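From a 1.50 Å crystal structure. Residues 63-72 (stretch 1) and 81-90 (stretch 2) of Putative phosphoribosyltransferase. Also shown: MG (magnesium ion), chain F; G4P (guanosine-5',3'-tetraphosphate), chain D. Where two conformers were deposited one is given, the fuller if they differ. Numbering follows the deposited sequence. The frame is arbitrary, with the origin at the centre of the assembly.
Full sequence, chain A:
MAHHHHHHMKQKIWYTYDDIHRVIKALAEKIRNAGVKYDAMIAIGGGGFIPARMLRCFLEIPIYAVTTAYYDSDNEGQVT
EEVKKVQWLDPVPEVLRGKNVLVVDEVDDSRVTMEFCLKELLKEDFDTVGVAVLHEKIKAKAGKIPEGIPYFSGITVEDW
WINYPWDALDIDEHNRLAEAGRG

Stretch 1 (63-72) IYAVTTAYYD
Stretch 2, residues 81-90: EEVKKVQWLD

A beta bulge shows how an antiparallel ladder can bend without giving up its hydrogen bonds, and residues 63-72 and 81-90 of this putative phosphoribosyltransferase make a compact example. The first stretch is extended throughout (phi -75 to -151°, psi 111 to 164°). It runs against strand 81-85 with an angle of 139° between the N-to-C directions and a closest axial approach of 4.3 Å.

The register begins with Asp-72 opposite Glu-81 and continues through Tyr-71/Glu-82, Tyr-70/Val-83, Ala-69/Lys-84 and Thr-68/Lys-85. Paired amides and carbonyls close two regular rings: Tyr-71 N to Glu-82 O is 2.8 Å and Glu-82 N to Tyr-71 O 2.9 Å; Ala-69 N to Lys-84 O is 3.1 Å and Lys-84 N to Ala-69 O 2.9 Å. Between them the CA atoms of Tyr-70 and Val-83 draw in to 4.3 Å, and CA-H...O contacts help fill the narrow gaps, as from Tyr-70 CA to Glu-82 O (3.3 Å).

At Val-86 (phi/psi -103/-43°) the second chain turns a corner, and Thr-67 pairs with Gln-87 instead of the next residue in step. One carbonyl serves both sides of the bulge: Thr-67 O accepts from Val-86 N at 2.8 Å and from Gln-87 N at 3.2 Å. Thr-67 N returns a bond to Gln-87 O at 2.9 Å.

The extra residue becomes a bump. Val-86, chi1 t, points toward the first strand, its CG2 3.7 Å from Ala-69 CB. The small alanine leaves room for this methyl, while Tyr-71 (m, chi2 -95°) brings its ring edge alongside, OH to Val-86 CG2 being 3.4 Å. The same ring meets the modelled stub of Lys-84, with Tyr-71 CD2 3.6 Å from Lys-84 CB.

Tyr-70 and Val-83 share the face away from Ala-69 and Tyr-71. Tyr-70 (m, chi2 -101°) lays one ring face over Val-83 CA, and its OH donates to G4P O1A at 2.6 Å. Val-83 CG2 (chi1 p) lies 3.7 Å from Thr-68 CB.

Beyond the bulge, Trp-88 (t, chi2 -106°) starts away from the first strand, but its indole swings back to form a flat floor. Val-66 (m) rests on it: CG1 is 3.9 Å from the centroid of the Trp-88 six-membered ring, a CH-pi contact. Leu-89 (m, t) points toward the first strand, its CD2 4.0 Å from Tyr-64 CD1. A water joins Thr-67 OG1 (2.6 Å) to Gln-87 OE1 (2.9 Å).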

# COMPACT_ATOMS: atom_id res chain seq x y z
N ILE A 63 6.81 6.74 0.89
CA ILE A 63 5.54 6.65 0.19
C ILE A 63 4.50 7.47 0.95
O ILE A 63 4.07 7.07 2.04
CB ILE A 63 5.05 5.21 0.04
CG1 ILE A 63 6.11 4.32 -0.62
CG2 ILE A 63 3.73 5.17 -0.72
CD1 ILE A 63 5.82 2.84 -0.37
N TYR A 64 4.07 8.58 0.37
CA TYR A 64 2.87 9.27 0.81
C TYR A 64 1.67 8.68 0.07
O TYR A 64 1.82 7.98 -0.94
CB TYR A 64 3.00 10.78 0.56
CG TYR A 64 4.05 11.42 1.45
CD1 TYR A 64 3.69 12.08 2.62
CD2 TYR A 64 5.41 11.34 1.13
CE1 TYR A 64 4.65 12.66 3.45
CE2 TYR A 64 6.37 11.91 1.94
CZ TYR A 64 5.99 12.56 3.11
OH TYR A 64 6.96 13.12 3.91
N ALA A 65 0.46 8.96 0.57
CA ALA A 65 -0.72 8.31 0.02
C ALA A 65 -1.88 9.27 -0.17
O ALA A 65 -2.14 10.14 0.67
CB ALA A 65 -1.18 7.15 0.91
N VAL A 66 -2.58 9.11 -1.29
CA VAL A 66 -3.91 9.66 -1.51
C VAL A 66 -4.77 8.50 -1.96
O VAL A 66 -4.26 7.47 -2.42
CB VAL A 66 -3.93 10.80 -2.56
CG1 VAL A 66 -2.98 11.93 -2.15
CG2 VAL A 66 -3.57 10.26 -3.95
N THR A 67 -6.09 8.64 -1.83
CA THR A 67 -6.98 7.63 -2.38
C THR A 67 -8.13 8.32 -3.10
O THR A 67 -8.66 9.33 -2.62
CB THR A 67 -7.54 6.65 -1.31
OG1 THR A 67 -6.49 5.78 -0.87
CG2 THR A 67 -8.67 5.78 -1.89
N THR A 68 -8.50 7.78 -4.25
CA THR A 68 -9.66 8.23 -5.00
C THR A 68 -10.61 7.06 -5.19
O THR A 68 -10.22 5.90 -5.10
CB THR A 68 -9.25 8.78 -6.38
OG1 THR A 68 -8.52 7.76 -7.08
CG2 THR A 68 -8.39 10.01 -6.23
N ALA A 69 -11.86 7.39 -5.49
CA ALA A 69 -12.85 6.38 -5.84
C ALA A 69 -13.87 7.01 -6.77
O ALA A 69 -14.01 8.23 -6.83
CB ALA A 69 -13.53 5.79 -4.60
N TYR A 70 -14.56 6.16 -7.52
CA TYR A 70 -15.67 6.63 -8.33
C TYR A 70 -16.95 6.61 -7.51
O TYR A 70 -17.17 5.70 -6.70
CB TYR A 70 -15.84 5.77 -9.59
CG TYR A 70 -14.84 6.07 -10.69
CD1 TYR A 70 -15.20 6.84 -11.79
CD2 TYR A 70 -13.54 5.57 -10.64
CE1 TYR A 70 -14.30 7.09 -12.81
CE2 TYR A 70 -12.63 5.82 -11.67
CZ TYR A 70 -13.02 6.58 -12.74
OH TYR A 70 -12.13 6.85 -13.77
N TYR A 71 -17.78 7.64 -7.70
CA TYR A 71 -19.04 7.79 -6.99
C TYR A 71 -20.14 8.10 -8.00
O TYR A 71 -19.87 8.66 -9.07
CB TYR A 71 -18.98 8.91 -5.94
CG TYR A 71 -18.09 8.62 -4.75
CD1 TYR A 71 -18.61 8.09 -3.57
CD2 TYR A 71 -16.72 8.90 -4.78
CE1 TYR A 71 -17.80 7.83 -2.48
CE2 TYR A 71 -15.91 8.65 -3.70
CZ TYR A 71 -16.46 8.12 -2.55
OH TYR A 71 -15.65 7.86 -1.46
N ASP A 72 -21.37 7.76 -7.64
CA ASP A 72 -22.51 8.04 -8.51
C ASP A 72 -22.85 9.53 -8.43
O ASP A 72 -23.25 10.03 -7.37
CB ASP A 72 -23.71 7.18 -8.11
CG ASP A 72 -23.49 5.71 -8.43
OD1 ASP A 72 -22.90 5.42 -9.49
OD2 ASP A 72 -23.92 4.85 -7.62
N GLU A 81 -20.72 7.95 -13.18
CA GLU A 81 -19.67 7.83 -12.18
C GLU A 81 -18.62 8.91 -12.40
O GLU A 81 -18.20 9.16 -13.53
CB GLU A 81 -19.03 6.44 -12.23
CG GLU A 81 -20.00 5.31 -11.94
CD GLU A 81 -19.31 3.98 -11.75
OE1 GLU A 81 -18.07 3.94 -11.75
OE2 GLU A 81 -20.03 2.96 -11.59
N GLU A 82 -18.22 9.56 -11.31
CA GLU A 82 -17.16 10.56 -11.33
C GLU A 82 -16.15 10.25 -10.25
O GLU A 82 -16.49 9.67 -9.21
CB GLU A 82 -17.70 11.97 -11.12
N VAL A 83 -14.90 10.64 -10.48
CA VAL A 83 -13.85 10.39 -9.50
C VAL A 83 -13.88 11.48 -8.44
O VAL A 83 -14.09 12.67 -8.74
CB VAL A 83 -12.48 10.28 -10.19
CG1 VAL A 83 -12.11 11.57 -10.91
CG2 VAL A 83 -11.41 9.89 -9.18
N LYS A 84 -13.68 11.07 -7.18
CA LYS A 84 -13.61 11.98 -6.05
C LYS A 84 -12.48 11.57 -5.12
O LYS A 84 -12.03 10.42 -5.13
CB LYS A 84 -14.91 12.00 -5.23
N LYS A 85 -12.06 12.51 -4.29
CA LYS A 85 -11.11 12.22 -3.23
C LYS A 85 -11.76 11.42 -2.11
O LYS A 85 -12.86 11.75 -1.64
CB LYS A 85 -10.54 13.51 -2.64
CG LYS A 85 -9.75 14.36 -3.63
CD LYS A 85 -9.40 15.69 -2.97
CE LYS A 85 -8.50 16.54 -3.84
NZ LYS A 85 -8.34 17.91 -3.27
N VAL A 86 -11.06 10.39 -1.65
CA VAL A 86 -11.39 9.69 -0.41
C VAL A 86 -10.46 10.10 0.72
O VAL A 86 -10.91 10.30 1.85
CB VAL A 86 -11.34 8.16 -0.66
CG1 VAL A 86 -11.64 7.39 0.64
CG2 VAL A 86 -12.30 7.77 -1.77
N GLN A 87 -9.17 10.20 0.42
CA GLN A 87 -8.16 10.72 1.32
C GLN A 87 -7.18 11.55 0.50
O GLN A 87 -6.80 11.15 -0.60
CB GLN A 87 -7.40 9.60 2.04
CG GLN A 87 -6.33 10.14 3.00
CD GLN A 87 -5.59 9.07 3.75
OE1 GLN A 87 -5.95 7.88 3.69
NE2 GLN A 87 -4.56 9.48 4.50
N TRP A 88 -6.75 12.69 1.04
CA TRP A 88 -5.82 13.53 0.31
C TRP A 88 -4.71 14.01 1.24
O TRP A 88 -4.76 13.81 2.46
CB TRP A 88 -6.54 14.72 -0.34
CG TRP A 88 -5.81 15.23 -1.54
CD1 TRP A 88 -5.08 16.39 -1.63
CD2 TRP A 88 -5.68 14.58 -2.80
NE1 TRP A 88 -4.53 16.50 -2.89
CE2 TRP A 88 -4.88 15.40 -3.62
CE3 TRP A 88 -6.18 13.38 -3.31
CZ2 TRP A 88 -4.57 15.06 -4.95
CZ3 TRP A 88 -5.87 13.04 -4.63
CH2 TRP A 88 -5.07 13.88 -5.43
N LEU A 89 -3.69 14.60 0.62
CA LEU A 89 -2.57 15.21 1.34
C LEU A 89 -2.94 16.66 1.61
O LEU A 89 -2.68 17.54 0.79
CB LEU A 89 -1.28 15.13 0.52
CG LEU A 89 -0.49 13.83 0.58
CD1 LEU A 89 0.59 13.86 -0.48
CD2 LEU A 89 0.11 13.64 1.95
N ASP A 90 -3.57 16.89 2.75
CA ASP A 90 -4.05 18.21 3.18
C ASP A 90 -3.47 18.56 4.54
O ASP A 90 -3.83 17.92 5.54
CB ASP A 90 -5.58 18.23 3.28
CG ASP A 90 -6.25 18.01 1.96
OD1 ASP A 90 -5.77 18.56 0.95
OD2 ASP A 90 -7.27 17.28 1.94
MG MG F . -5.45 20.36 -0.10
PB G4P D . -6.36 5.59 -14.68
O1B G4P D . -6.65 7.00 -14.55
O2B G4P D . -6.23 5.08 -16.13
O3B G4P D . -5.07 5.22 -13.87
O3A G4P D . -7.46 4.71 -13.94
PA G4P D . -9.04 4.63 -14.14
O1A G4P D . -9.71 5.83 -13.59
O2A G4P D . -9.35 4.36 -15.59
O5' G4P D . -9.36 3.29 -13.32
C5' G4P D . -10.65 3.04 -12.72
C4' G4P D . -10.60 1.69 -12.06
O4' G4P D . -10.55 0.65 -13.05
C3' G4P D . -9.38 1.47 -11.15
O3' G4P D . -9.85 1.16 -9.82
C2' G4P D . -8.63 0.28 -11.75
O2' G4P D . -8.06 -0.60 -10.78
C1' G4P D . -9.74 -0.40 -12.56
N9 G4P D . -9.21 -1.13 -13.71
C8 G4P D . -9.00 -0.63 -14.97
N7 G4P D . -8.51 -1.52 -15.80
C5 G4P D . -8.38 -2.67 -15.03
C6 G4P D . -7.92 -3.98 -15.36
O6 G4P D . -7.50 -4.38 -16.46
N1 G4P D . -7.98 -4.85 -14.29
C2 G4P D . -8.42 -4.51 -13.04
N2 G4P D . -8.43 -5.48 -12.12
N3 G4P D . -8.86 -3.30 -12.71
C4 G4P D . -8.81 -2.44 -13.75
PC G4P D . -10.25 2.28 -8.78
O1C G4P D . -11.64 2.76 -9.02
O2C G4P D . -9.18 3.34 -8.90
O3C G4P D . -10.10 1.58 -7.36
PD G4P D . -8.87 1.00 -6.52
O1D G4P D . -7.64 1.59 -7.13
O2D G4P D . -9.11 1.48 -5.07
O3D G4P D . -8.99 -0.50 -6.61
O HOH W 1 -5.68 5.97 1.57
O HOH W 2 -5.91 19.80 -2.41
O HOH W 3 -3.39 19.55 -0.59
O HOH W 4 -5.29 21.28 2.08
O HOH W 5 -7.33 20.69 0.63